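Local coordinates for protein Cys-Gly metallodipeptidase DUG1 (Saccharomyces cerevisiae, PDB 4G1P) that hydrolyses the Cys-Gly dipeptide as a zinc-dependent M20-family peptidase and serves as the catalytic component of the complex that degrades glutathione in yeast, at residues K208-G214 against D413-E419; A397-A402 against Y471-Y475; A405-Y410 against K466-Y471; K94-V99 against E158-V164. All blocks are in the same frame, centred on the assembly; numbering follows the deposited sequence.

Overall arrangement
Following the chain from its N terminus, contact 4 closes first. It brings strand 162-168 back beside strand 96-102 in the six-stranded mixed sheet, after a connection that includes helix 135-154. Contact 1 opens next, at 208-214, and closes a long loop when 413-419 returns as a parallel neighbour in a second mixed sheet. Before it closes, contacts 2 and 3 have already opened on helix 397-410, so both cross contact 1. Their partner is helix 458-477. Contact 3 lies wholly within the span of contact 2, and the two share Tyr471. Helix 397-410 also packs on contact 1, through Ala402 on Leu211. Helix 458-477 touches contact 4, where Tyr471 meets Val97 and Tyr475 meets Lys95.

Contact 1. Residues K208-G214 against D413-E419; sequences KPVLTYG and DPDFTRE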
loop_
_atom_site.group_PDB
_atom_site.type_symbol
_atom_site.label_atom_id
_atom_site.label_comp_id
_atom_site.label_asym_id
_atom_site.label_seq_id
_atom_site.Cartn_x
_atom_site.Cartn_y
_atom_site.Cartn_z
ATOM N N LYS A 208 -0.769 25.567 26.978
ATOM C CA LYS A 208 -0.972 25.343 28.395
ATOM C C LYS A 208 -0.730 23.887 28.791
ATOM O O LYS A 208 -1.345 22.981 28.235
ATOM C CB LYS A 208 -2.394 25.745 28.773
ATOM C CG LYS A 208 -2.632 25.825 30.273
ATOM C CD LYS A 208 -4.096 26.095 30.580
ATOM C CE LYS A 208 -4.339 26.242 32.079
ATOM N NZ LYS A 208 -5.775 26.558 32.334
ATOM N N PRO A 209 0.161 23.668 29.771
ATOM C CA PRO A 209 0.496 22.328 30.263
ATOM C C PRO A 209 -0.706 21.630 30.873
ATOM O O PRO A 209 -1.654 22.288 31.294
ATOM C CB PRO A 209 1.562 22.596 31.331
ATOM C CG PRO A 209 1.384 24.025 31.704
ATOM C CD PRO A 209 0.906 24.721 30.476
ATOM N N VAL A 210 -0.671 20.305 30.900
ATOM C CA VAL A 210 -1.786 19.519 31.412
ATOM C C VAL A 210 -1.262 18.374 32.261
ATOM O O VAL A 210 -0.093 18.008 32.187
ATOM C CB VAL A 210 -2.682 18.912 30.266
ATOM C CG1 VAL A 210 -3.036 19.955 29.234
ATOM C CG2 VAL A 210 -1.989 17.753 29.595
ATOM N N LEU A 211 -2.131 17.813 33.080
ATOM C CA LEU A 211 -1.837 16.527 33.678
ATOM C C LEU A 211 -2.955 15.586 33.243
ATOM O O LEU A 211 -4.128 15.982 33.140
ATOM C CB LEU A 211 -1.718 16.630 35.198
ATOM C CG LEU A 211 -0.599 17.563 35.673
ATOM C CD1 LEU A 211 -0.585 17.631 37.171
ATOM C CD2 LEU A 211 0.758 17.102 35.155
ATOM N N THR A 212 -2.585 14.350 32.946
ATOM C CA THR A 212 -3.502 13.469 32.277
ATOM C C THR A 212 -3.955 12.372 33.199
ATOM O O THR A 212 -3.141 11.661 33.773
ATOM C CB THR A 212 -2.886 12.924 30.986
ATOM O OG1 THR A 212 -2.682 14.019 30.085
ATOM C CG2 THR A 212 -3.812 11.904 30.326
ATOM N N TYR A 213 -5.269 12.246 33.351
ATOM C CA TYR A 213 -5.827 11.256 34.265
ATOM C C TYR A 213 -6.611 10.129 33.574
ATOM O O TYR A 213 -7.174 9.260 34.251
ATOM C CB TYR A 213 -6.681 11.940 35.345
ATOM C CG TYR A 213 -7.937 12.627 34.836
ATOM C CD1 TYR A 213 -7.912 13.954 34.429
ATOM C CD2 TYR A 213 -9.143 11.951 34.778
ATOM C CE1 TYR A 213 -9.044 14.577 33.973
ATOM C CE2 TYR A 213 -10.276 12.562 34.318
ATOM C CZ TYR A 213 -10.228 13.873 33.920
ATOM O OH TYR A 213 -11.376 14.484 33.467
ATOM N N GLY A 214 -6.639 10.133 32.239
ATOM C CA GLY A 214 -7.382 9.125 31.487
ATOM C C GLY A 214 -6.907 8.807 30.074
ATOM O O GLY A 214 -6.558 9.699 29.302
ATOM N N ASP A 413 -1.457 26.752 36.749
ATOM C CA ASP A 413 -1.819 25.393 37.123
ATOM C C ASP A 413 -2.259 24.655 35.864
ATOM O O ASP A 413 -2.915 25.226 34.997
ATOM C CB ASP A 413 -2.906 25.376 38.205
ATOM C CG ASP A 413 -2.413 25.924 39.547
ATOM O OD1 ASP A 413 -1.514 25.302 40.163
ATOM O OD2 ASP A 413 -2.931 26.972 39.997
ATOM N N PRO A 414 -1.875 23.387 35.743
ATOM C CA PRO A 414 -2.197 22.624 34.535
ATOM C C PRO A 414 -3.668 22.311 34.451
ATOM O O PRO A 414 -4.282 22.119 35.482
ATOM C CB PRO A 414 -1.432 21.320 34.742
ATOM C CG PRO A 414 -1.306 21.207 36.232
ATOM C CD PRO A 414 -1.095 22.601 36.707
ATOM N N ASP A 415 -4.224 22.251 33.250
ATOM C CA ASP A 415 -5.541 21.673 33.079
ATOM C C ASP A 415 -5.472 20.195 33.410
ATOM O O ASP A 415 -4.414 19.565 33.288
ATOM C CB ASP A 415 -6.043 21.859 31.646
ATOM C CG ASP A 415 -6.525 23.270 31.378
ATOM O OD1 ASP A 415 -6.764 24.000 32.363
ATOM O OD2 ASP A 415 -6.672 23.656 30.199
ATOM N N PHE A 416 -6.590 19.637 33.852
ATOM C CA PHE A 416 -6.667 18.200 34.059
ATOM C C PHE A 416 -7.402 17.557 32.890
ATOM O O PHE A 416 -8.568 17.835 32.638
ATOM C CB PHE A 416 -7.350 17.887 35.381
ATOM C CG PHE A 416 -6.494 18.162 36.582
ATOM C CD1 PHE A 416 -6.310 19.453 37.037
ATOM C CD2 PHE A 416 -5.884 17.124 37.262
ATOM C CE1 PHE A 416 -5.531 19.702 38.153
ATOM C CE2 PHE A 416 -5.103 17.360 38.374
ATOM C CZ PHE A 416 -4.929 18.650 38.825
ATOM N N THR A 417 -6.705 16.712 32.149
ATOM C CA THR A 417 -7.222 16.273 30.863
ATOM C C THR A 417 -7.192 14.773 30.734
ATOM O O THR A 417 -6.475 14.076 31.450
ATOM C CB THR A 417 -6.375 16.816 29.709
ATOM O OG1 THR A 417 -5.042 16.309 29.838
ATOM C CG2 THR A 417 -6.337 18.327 29.720
ATOM N N ARG A 418 -7.973 14.277 29.789
ATOM C CA ARG A 418 -7.871 12.887 29.406
ATOM C C ARG A 418 -7.127 12.820 28.087
ATOM O O ARG A 418 -6.711 13.847 27.565
ATOM C CB ARG A 418 -9.259 12.262 29.347
ATOM C CG ARG A 418 -9.883 12.198 30.730
ATOM C CD ARG A 418 -11.349 11.874 30.685
ATOM N NE ARG A 418 -11.583 10.471 30.370
ATOM C CZ ARG A 418 -12.741 9.863 30.570
ATOM N NH1 ARG A 418 -13.752 10.532 31.100
ATOM N NH2 ARG A 418 -12.884 8.588 30.256
ATOM N N GLU A 419 -6.926 11.612 27.577
ATOM C CA GLU A 419 -6.181 11.418 26.339
ATOM C C GLU A 419 -6.986 10.623 25.326
ATOM O O GLU A 419 -7.613 9.609 25.667
ATOM C CB GLU A 419 -4.884 10.660 26.611
ATOM C CG GLU A 419 -3.630 11.467 26.416
ATOM C CD GLU A 419 -3.448 11.959 24.997
ATOM O OE1 GLU A 419 -3.672 11.167 24.055
ATOM O OE2 GLU A 419 -3.074 13.144 24.833
HETATM O O HOH W 1 -5.577 26.070 35.572
HETATM O O HOH W 2 -11.030 17.196 32.341
#
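Val210, Leu211 and Thr212 pair in parallel with Asp415, Phe416 and Thr417 as neighbouring strands of a mixed sheet. Leu211 N bonds to Asp415 O at 2.9 Å, Thr417 N to Leu211 O, and Tyr213 N to Thr417 O. Tyr213 can be followed outward. Its CB packs on Phe399. The first torsion (chi1 66°) sets CG between the backbone N and the carbonyl carbon, which turns the ring over the partner strand. Tyr213 CD1 lies 3.3 Å from Thr417 O. Tyr213 CE1 passes Phe416 O at 3.6 Å, at the ring edge. Arg418 CG covers one face in a CH-pi contact, 3.9 Å from the centroid of the Tyr213 ring. At the tip, Tyr213 OH donates to a water that donates to Phe416 O. The extended Lys208 chain carries NZ to a salt bridge 2.7 Å from Asp415 OD1, met from above the carboxylate plane. Lys208 NZ also forms a salt bridge with Glu286. Strand 415-419 ends near the substrate pocket, the Glu419 side chain about 7 Å from the bound cysteine. Helix 397-410 packs against Pro209 and Leu211, helix 306-314 sends Trp314 onto Thr417 and Arg418, and Leu439 of strand 437-439 bonds to the Thr212 backbone.

Contact 2. Residues A397-A402 against Y471-Y475; sequences AQFTAA and YLQYY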
loop_
_atom_site.group_PDB
_atom_site.type_symbol
_atom_site.label_atom_id
_atom_site.label_comp_id
_atom_site.label_asym_id
_atom_site.label_seq_id
_atom_site.Cartn_x
_atom_site.Cartn_y
_atom_site.Cartn_z
ATOM N N ALA A 397 -1.896 11.945 45.711
ATOM C CA ALA A 397 -0.609 12.549 46.033
ATOM C C ALA A 397 0.171 12.949 44.780
ATOM O O ALA A 397 0.699 14.057 44.701
ATOM C CB ALA A 397 0.217 11.592 46.900
ATOM N N GLN A 398 0.220 12.048 43.798
ATOM C CA GLN A 398 1.041 12.259 42.600
ATOM C C GLN A 398 0.623 13.468 41.784
ATOM O O GLN A 398 1.464 14.282 41.414
ATOM C CB GLN A 398 1.073 11.012 41.714
ATOM C CG GLN A 398 2.051 9.943 42.184
ATOM C CD GLN A 398 2.533 9.075 41.041
ATOM O OE1 GLN A 398 3.383 9.488 40.252
ATOM N NE2 GLN A 398 1.979 7.877 40.931
ATOM N N PHE A 399 -0.671 13.587 41.513
ATOM C CA PHE A 399 -1.191 14.723 40.756
ATOM C C PHE A 399 -0.987 16.041 41.509
ATOM O O PHE A 399 -0.699 17.070 40.914
ATOM C CB PHE A 399 -2.671 14.513 40.396
ATOM C CG PHE A 399 -2.892 13.589 39.224
ATOM C CD1 PHE A 399 -2.797 14.058 37.926
ATOM C CD2 PHE A 399 -3.206 12.260 39.420
ATOM C CE1 PHE A 399 -2.995 13.212 36.833
ATOM C CE2 PHE A 399 -3.422 11.408 38.341
ATOM C CZ PHE A 399 -3.308 11.889 37.041
ATOM N N THR A 400 -1.127 16.001 42.825
ATOM C CA THR A 400 -0.880 17.185 43.628
ATOM C C THR A 400 0.569 17.605 43.500
ATOM O O THR A 400 0.872 18.755 43.192
ATOM C CB THR A 400 -1.196 16.920 45.091
ATOM O OG1 THR A 400 -2.536 16.421 45.194
ATOM C CG2 THR A 400 -1.058 18.188 45.887
ATOM N N ALA A 401 1.463 16.651 43.724
ATOM C CA ALA A 401 2.891 16.874 43.526
ATOM C C ALA A 401 3.174 17.415 42.120
ATOM O O ALA A 401 3.886 18.414 41.964
ATOM C CB ALA A 401 3.674 15.590 43.775
ATOM N N ALA A 402 2.600 16.759 41.110
ATOM C CA ALA A 402 2.820 17.148 39.718
ATOM C C ALA A 402 2.209 18.505 39.436
ATOM O O ALA A 402 2.778 19.297 38.688
ATOM C CB ALA A 402 2.267 16.097 38.751
ATOM N N TYR A 471 8.474 17.567 40.436
ATOM C CA TYR A 471 7.512 16.525 40.761
ATOM C C TYR A 471 8.112 15.432 41.650
ATOM O O TYR A 471 7.516 15.074 42.658
ATOM C CB TYR A 471 6.882 15.930 39.498
ATOM C CG TYR A 471 6.549 14.485 39.653
ATOM C CD1 TYR A 471 5.421 14.086 40.343
ATOM C CD2 TYR A 471 7.377 13.508 39.130
ATOM C CE1 TYR A 471 5.126 12.753 40.499
ATOM C CE2 TYR A 471 7.092 12.184 39.280
ATOM C CZ TYR A 471 5.964 11.811 39.961
ATOM O OH TYR A 471 5.679 10.483 40.110
ATOM N N LEU A 472 9.280 14.907 41.298
ATOM C CA LEU A 472 9.927 13.924 42.169
ATOM C C LEU A 472 10.215 14.523 43.555
ATOM O O LEU A 472 10.047 13.870 44.579
ATOM C CB LEU A 472 11.214 13.364 41.544
ATOM C CG LEU A 472 11.069 12.509 40.275
ATOM C CD1 LEU A 472 12.419 12.205 39.655
ATOM C CD2 LEU A 472 10.340 11.212 40.564
ATOM N N GLN A 473 10.644 15.775 43.575
ATOM C CA GLN A 473 10.962 16.433 44.820
ATOM C C GLN A 473 9.716 16.592 45.685
ATOM O O GLN A 473 9.714 16.219 46.867
ATOM C CB GLN A 473 11.595 17.797 44.550
ATOM C CG GLN A 473 11.955 18.554 45.819
ATOM C CD GLN A 473 12.917 17.779 46.703
ATOM O OE1 GLN A 473 13.975 17.345 46.255
ATOM N NE2 GLN A 473 12.550 17.599 47.959
ATOM N N TYR A 474 8.656 17.142 45.102
ATOM C CA TYR A 474 7.445 17.391 45.868
ATOM C C TYR A 474 6.795 16.097 46.321
ATOM O O TYR A 474 6.325 15.994 47.459
ATOM C CB TYR A 474 6.446 18.213 45.078
ATOM C CG TYR A 474 6.844 19.649 44.915
ATOM C CD1 TYR A 474 7.699 20.264 45.822
ATOM C CD2 TYR A 474 6.376 20.392 43.843
ATOM C CE1 TYR A 474 8.073 21.597 45.661
ATOM C CE2 TYR A 474 6.736 21.713 43.673
ATOM C CZ TYR A 474 7.581 22.313 44.581
ATOM O OH TYR A 474 7.934 23.629 44.385
ATOM N N TYR A 475 6.758 15.116 45.429
ATOM C CA TYR A 475 6.198 13.831 45.787
ATOM C C TYR A 475 6.922 13.274 47.014
ATOM O O TYR A 475 6.278 12.798 47.956
ATOM C CB TYR A 475 6.224 12.844 44.613
ATOM C CG TYR A 475 5.682 11.495 45.000
ATOM C CD1 TYR A 475 4.325 11.309 45.208
ATOM C CD2 TYR A 475 6.529 10.417 45.212
ATOM C CE1 TYR A 475 3.824 10.088 45.587
ATOM C CE2 TYR A 475 6.033 9.186 45.593
ATOM C CZ TYR A 475 4.681 9.033 45.777
ATOM O OH TYR A 475 4.181 7.816 46.151
#
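Ala401 and Ala402 meet Tyr475 and Tyr471 where the two helical segments approach to 8.3 Å between axes, with N-to-C directions 126° apart. This is helix-helix packing between helix 397-410 and helix 458-477, with alanines and Gln398 on one side and three tyrosines on the other. Ala401 CB points at the partner helix and sits 3.8 Å from Tyr475 CB and 4.0 Å from Tyr474 CB, so it faces the base of these side chains and not their rings. Ala402 CB reaches Tyr471 CD1 at 4.1 Å. Tyr475 has CG anti to its backbone N (chi1 178°), which carries the ring along helix 397-410 toward its start. There the ring edge meets Ala397 CB, and Gln398 CG lies 3.8 Å from Tyr475 CE1. Tyr471 donates its hydroxyl to the Gln398 carbonyl. The amide and the Tyr471 ring are nearly coplanar. On the other side of the amide, Gln398 NE2 bonds to Ser436 OG and Val196 O, so both polar ends of this buried group are satisfied. A phenylalanine in place of Tyr471 would probably leave the Gln398 carbonyl without its mate and the amide held through NE2 alone. Strand 437-439 lines the same region through Leu438, which touches Gln398, Ala402 and Tyr471. The Tyr471 OH to Gln398 OE1 bond measures 2.5 Å, with the donor tilted 29° from the carbonyl plane.

Contact 3. Residues A405-Y410 against K466-Y471; sequences ATKLVY and KTMAAY
Thr467, Ala405 and Val409 carry most of this meeting of helix 397-410 with helix 458-477. The segment axes approach to 8.4 Å, and the N-to-C directions differ by 139°. Thr467 is the knob of a knobs-into-holes arrangement, seated among Ala405, Thr406, Val409 and Tyr410. Its two branches part. Thr467 CG2, anti to the backbone N, turns to Thr406 and lies 3.8 Å from Thr406 OG1. The hydroxyl turns to Val409, with Thr467 OG1 3.5 Å from Val409 CG2, and Tyr410 CE2 is also near it. Ala405 CB points at the other helix and meets Ala470 CB at 3.6 Å. Ala405 CB also lies over the turn between Thr467 and Tyr471, 3.9 Å from Tyr471 CB. Val409 CG2 reaches Lys466 CB at 3.9 Å. Trading Thr467 for an alanine would probably open a gap among Thr406, Val409 and Tyr410, since both branches that fill the hole are gone. Lys466 turns its amine away to a salt bridge with Asp13 of helix 5-14. No hydrogen bond joins the segments. The hydroxyls of Thr467 and Thr406 are bonded within their own helices, to Gly463 O and Ala402 O, so the helices meet here by van der Waals contact alone.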
loop_
_atom_site.group_PDB
_atom_site.type_symbol
_atom_site.label_atom_id
_atom_site.label_comp_id
_atom_site.label_asym_id
_atom_site.label_seq_id
_atom_site.Cartn_x
_atom_site.Cartn_y
_atom_site.Cartn_z
ATOM N N ALA A 405 4.501 21.135 40.841
ATOM C CA ALA A 405 5.652 21.149 39.945
ATOM C C ALA A 405 5.357 21.937 38.663
ATOM O O ALA A 405 6.109 22.821 38.290
ATOM C CB ALA A 405 6.078 19.741 39.632
ATOM N N THR A 406 4.242 21.641 38.012
ATOM C CA THR A 406 3.881 22.361 36.792
ATOM C C THR A 406 3.726 23.847 37.057
ATOM O O THR A 406 4.230 24.688 36.306
ATOM C CB THR A 406 2.565 21.843 36.208
ATOM O OG1 THR A 406 2.689 20.444 35.946
ATOM C CG2 THR A 406 2.241 22.571 34.932
ATOM N N LYS A 407 3.018 24.157 38.139
ATOM C CA LYS A 407 2.759 25.538 38.515
ATOM C C LYS A 407 4.079 26.266 38.696
ATOM O O LYS A 407 4.258 27.382 38.217
ATOM C CB LYS A 407 1.915 25.596 39.791
ATOM C CG LYS A 407 1.769 26.989 40.390
ATOM C CD LYS A 407 1.093 27.957 39.438
ATOM C CE LYS A 407 0.627 29.220 40.175
ATOM N NZ LYS A 407 -0.347 28.924 41.286
ATOM N N LEU A 408 5.013 25.603 39.358
ATOM C CA LEU A 408 6.321 26.175 39.610
ATOM C C LEU A 408 7.058 26.539 38.334
ATOM O O LEU A 408 7.643 27.611 38.254
ATOM C CB LEU A 408 7.165 25.187 40.403
ATOM C CG LEU A 408 8.595 25.625 40.671
ATOM C CD1 LEU A 408 8.571 26.903 41.501
ATOM C CD2 LEU A 408 9.338 24.511 41.392
ATOM N N VAL A 409 7.025 25.652 37.340
ATOM C CA VAL A 409 7.812 25.827 36.125
ATOM C C VAL A 409 7.101 26.700 35.103
ATOM O O VAL A 409 7.693 27.615 34.537
ATOM C CB VAL A 409 8.151 24.466 35.465
ATOM C CG1 VAL A 409 8.894 24.666 34.153
ATOM C CG2 VAL A 409 8.953 23.586 36.412
ATOM N N TYR A 410 5.831 26.417 34.852
ATOM C CA TYR A 410 5.103 27.154 33.823
ATOM C C TYR A 410 4.236 28.305 34.344
ATOM O O TYR A 410 3.530 28.948 33.570
ATOM C CB TYR A 410 4.241 26.207 32.995
ATOM C CG TYR A 410 5.009 25.214 32.166
ATOM C CD1 TYR A 410 5.600 25.591 30.969
ATOM C CD2 TYR A 410 5.115 23.881 32.566
ATOM C CE1 TYR A 410 6.280 24.669 30.196
ATOM C CE2 TYR A 410 5.800 22.954 31.809
ATOM C CZ TYR A 410 6.380 23.350 30.620
ATOM O OH TYR A 410 7.060 22.425 29.855
ATOM N N LYS A 466 12.487 20.083 34.107
ATOM C CA LYS A 466 12.369 20.815 35.348
ATOM C C LYS A 466 11.082 20.403 36.038
ATOM O O LYS A 466 11.051 20.290 37.259
ATOM C CB LYS A 466 12.399 22.317 35.080
ATOM C CG LYS A 466 13.730 22.795 34.508
ATOM C CD LYS A 466 13.699 24.260 34.118
ATOM C CE LYS A 466 15.095 24.786 33.784
ATOM N NZ LYS A 466 15.105 26.240 33.472
ATOM N N THR A 467 10.027 20.150 35.264
ATOM C CA THR A 467 8.772 19.720 35.871
ATOM C C THR A 467 8.903 18.311 36.455
ATOM O O THR A 467 8.384 18.014 37.539
ATOM C CB THR A 467 7.576 19.805 34.892
ATOM O OG1 THR A 467 7.348 21.170 34.536
ATOM C CG2 THR A 467 6.302 19.266 35.539
ATOM N N MET A 468 9.618 17.450 35.752
ATOM C CA MET A 468 9.888 16.125 36.279
ATOM C C MET A 468 10.716 16.219 37.565
ATOM O O MET A 468 10.494 15.470 38.520
ATOM C CB MET A 468 10.633 15.276 35.243
ATOM C CG MET A 468 9.841 14.866 34.016
ATOM S SD MET A 468 10.989 14.048 32.879
ATOM C CE MET A 468 9.905 13.189 31.731
ATOM N N ALA A 469 11.680 17.127 37.592
ATOM C CA ALA A 469 12.511 17.280 38.779
ATOM C C ALA A 469 11.699 17.745 39.995
ATOM O O ALA A 469 11.833 17.209 41.093
ATOM C CB ALA A 469 13.643 18.248 38.499
ATOM N N ALA A 470 10.852 18.746 39.805
ATOM C CA ALA A 470 10.105 19.275 40.934
ATOM C C ALA A 470 9.076 18.258 41.396
ATOM O O ALA A 470 8.846 18.090 42.597
ATOM C CB ALA A 470 9.447 20.590 40.586
ATOM N N TYR A 471 8.474 17.567 40.436
ATOM C CA TYR A 471 7.512 16.525 40.761
ATOM C C TYR A 471 8.112 15.432 41.650
ATOM O O TYR A 471 7.516 15.074 42.658
ATOM C CB TYR A 471 6.882 15.930 39.498
ATOM C CG TYR A 471 6.549 14.485 39.653
ATOM C CD1 TYR A 471 5.421 14.086 40.343
ATOM C CD2 TYR A 471 7.377 13.508 39.130
ATOM C CE1 TYR A 471 5.126 12.753 40.499
ATOM C CE2 TYR A 471 7.092 12.184 39.280
ATOM C CZ TYR A 471 5.964 11.811 39.961
ATOM O OH TYR A 471 5.679 10.483 40.110
#

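Contact 4. Residues K94-V99 against E158-V164; sequences KKTVLV and EFPVNLV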
loop_
_atom_site.group_PDB
_atom_site.type_symbol
_atom_site.label_atom_id
_atom_site.label_comp_id
_atom_site.label_asym_id
_atom_site.label_seq_id
_atom_site.Cartn_x
_atom_site.Cartn_y
_atom_site.Cartn_z
ATOM N N LYS A 94 13.357 6.273 51.524
ATOM C CA LYS A 94 12.795 7.097 50.471
ATOM C C LYS A 94 11.683 6.362 49.743
ATOM O O LYS A 94 11.654 5.130 49.716
ATOM C CB LYS A 94 13.881 7.536 49.493
ATOM C CG LYS A 94 14.890 8.501 50.093
ATOM C CD LYS A 94 15.604 9.280 48.994
ATOM C CE LYS A 94 16.574 10.302 49.550
ATOM N NZ LYS A 94 17.925 9.720 49.677
ATOM N N LYS A 95 10.755 7.114 49.165
ATOM C CA LYS A 95 9.755 6.506 48.303
ATOM C C LYS A 95 10.395 5.984 47.003
ATOM O O LYS A 95 11.439 6.468 46.553
ATOM C CB LYS A 95 8.641 7.503 48.001
ATOM C CG LYS A 95 7.873 7.928 49.224
ATOM C CD LYS A 95 6.984 9.125 48.917
ATOM C CE LYS A 95 6.264 9.640 50.166
ATOM N NZ LYS A 95 5.395 10.823 49.887
ATOM N N THR A 96 9.771 4.986 46.404
ATOM C CA THR A 96 10.261 4.469 45.138
ATOM C C THR A 96 9.318 4.803 43.984
ATOM O O THR A 96 8.160 4.400 43.993
ATOM C CB THR A 96 10.461 2.967 45.215
ATOM O OG1 THR A 96 11.488 2.691 46.169
ATOM C CG2 THR A 96 10.869 2.421 43.865
ATOM N N VAL A 97 9.801 5.556 43.005
ATOM C CA VAL A 97 8.988 5.839 41.828
ATOM C C VAL A 97 9.457 5.036 40.616
ATOM O O VAL A 97 10.630 5.061 40.250
ATOM C CB VAL A 97 8.989 7.330 41.463
ATOM C CG1 VAL A 97 8.103 7.570 40.257
ATOM C CG2 VAL A 97 8.506 8.151 42.631
ATOM N N LEU A 98 8.529 4.306 40.011
ATOM C CA LEU A 98 8.816 3.594 38.775
ATOM C C LEU A 98 8.426 4.487 37.609
ATOM O O LEU A 98 7.288 4.991 37.548
ATOM C CB LEU A 98 8.049 2.273 38.719
ATOM C CG LEU A 98 8.083 1.489 37.401
ATOM C CD1 LEU A 98 9.497 1.329 36.943
ATOM C CD2 LEU A 98 7.478 0.122 37.574
ATOM N N VAL A 99 9.376 4.708 36.700
ATOM C CA VAL A 99 9.063 5.412 35.461
ATOM C C VAL A 99 9.127 4.474 34.271
ATOM O O VAL A 99 10.054 3.674 34.137
ATOM C CB VAL A 99 9.956 6.658 35.220
ATOM C CG1 VAL A 99 9.699 7.698 36.290
ATOM C CG2 VAL A 99 11.434 6.283 35.168
ATOM N N GLU A 158 20.579 16.341 46.753
ATOM C CA GLU A 158 20.138 14.980 47.058
ATOM C C GLU A 158 18.969 14.538 46.171
ATOM O O GLU A 158 17.964 15.246 46.064
ATOM C CB GLU A 158 19.744 14.879 48.529
ATOM C CG GLU A 158 19.628 13.466 49.037
ATOM C CD GLU A 158 19.197 13.409 50.486
ATOM O OE1 GLU A 158 19.389 14.409 51.215
ATOM O OE2 GLU A 158 18.659 12.361 50.899
ATOM N N PHE A 159 19.097 13.376 45.532
ATOM C CA PHE A 159 18.001 12.850 44.721
ATOM C C PHE A 159 16.854 12.424 45.640
ATOM O O PHE A 159 17.060 11.673 46.583
ATOM C CB PHE A 159 18.461 11.690 43.835
ATOM C CG PHE A 159 17.507 11.380 42.705
ATOM C CD1 PHE A 159 17.304 12.291 41.686
ATOM C CD2 PHE A 159 16.809 10.190 42.674
ATOM C CE1 PHE A 159 16.434 12.016 40.664
ATOM C CE2 PHE A 159 15.940 9.909 41.649
ATOM C CZ PHE A 159 15.745 10.824 40.643
ATOM N N PRO A 160 15.638 12.916 45.372
ATOM C CA PRO A 160 14.587 12.805 46.386
ATOM C C PRO A 160 13.918 11.436 46.503
ATOM O O PRO A 160 13.229 11.204 47.497
ATOM C CB PRO A 160 13.572 13.861 45.945
ATOM C CG PRO A 160 13.778 13.983 44.480
ATOM C CD PRO A 160 15.234 13.762 44.237
ATOM N N VAL A 161 14.086 10.547 45.525
ATOM C CA VAL A 161 13.437 9.240 45.615
ATOM C C VAL A 161 14.352 8.131 45.123
ATOM O O VAL A 161 15.439 8.396 44.657
ATOM C CB VAL A 161 12.111 9.169 44.797
ATOM C CG1 VAL A 161 11.134 10.287 45.184
ATOM C CG2 VAL A 161 12.406 9.178 43.295
ATOM N N ASN A 162 13.909 6.886 45.245
ATOM C CA ASN A 162 14.566 5.792 44.554
ATOM C C ASN A 162 13.884 5.608 43.209
ATOM O O ASN A 162 12.691 5.324 43.155
ATOM C CB ASN A 162 14.476 4.503 45.357
ATOM C CG ASN A 162 15.069 4.640 46.748
ATOM O OD1 ASN A 162 16.248 4.952 46.916
ATOM N ND2 ASN A 162 14.247 4.415 47.754
ATOM N N LEU A 163 14.635 5.788 42.127
ATOM C CA LEU A 163 14.073 5.671 40.804
ATOM C C LEU A 163 14.195 4.244 40.306
ATOM O O LEU A 163 15.192 3.580 40.546
ATOM C CB LEU A 163 14.763 6.626 39.839
ATOM C CG LEU A 163 13.884 6.888 38.624
ATOM C CD1 LEU A 163 12.623 7.645 39.059
ATOM C CD2 LEU A 163 14.651 7.646 37.548
ATOM N N VAL A 164 13.160 3.768 39.633
ATOM C CA VAL A 164 13.164 2.437 39.054
ATOM C C VAL A 164 12.638 2.597 37.653
ATOM O O VAL A 164 11.711 3.372 37.417
ATOM C CB VAL A 164 12.282 1.459 39.841
ATOM C CG1 VAL A 164 12.164 0.128 39.122
ATOM C CG2 VAL A 164 12.861 1.249 41.209
HETATM O O HOH W 3 11.654 9.738 49.003
#
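Thr96, Val97 and Leu98 pair in parallel register with Asn162, Leu163 and Val164. The strand axes approach to 4.7 Å, and their directions differ by 26°. Four backbone bonds join them: Asn162 N to Lys95 O at 2.8 Å, Val97 N to Asn162 O, Val164 N to Val97 O, and Val99 N to Val164 O. On one face of the sheet, Thr96 and Leu98 lie beside Asn162 and Val164. Thr96 CG2 and Val164 CG2 touch at 3.5 Å. Leu98 CD1 meets the other methyl, Val164 CG1, at 3.6 Å. On the opposite face, Val97 CG2 packs on Val161 CG2, and Leu163 CD1 reaches across to Val99 CG1 at 4.0 Å. Asn162 bonds through ND2 to Asp91 O, in the loop before Lys94.

Ahead of the strands, Lys94 runs alongside residues 158-160, with Lys94 CD 3.4 Å from Pro160 O. A bend at its last torsion (chi4 92°) brings Lys94 NZ to Glu158 OE2 at 3.0 Å in a salt bridge, on the anti lone pair of that oxygen. The same amine also has a salt bridge to Asp91. A water joins Lys95 N to Pro160 O.

The pair lies within the six-stranded sheet of the catalytic domain, flanked by strands 83-88 and 195-198. Strand 96-102 ends at His102, probably a zinc ligand as in related enzymes. Helix 135-154 lies on the link between the two strands, as in a beta-alpha-beta crossover, and packs on Val99 and Leu163. Helix 458-477 reaches Val97 through Tyr471, and helix 426-433 packs on Leu98.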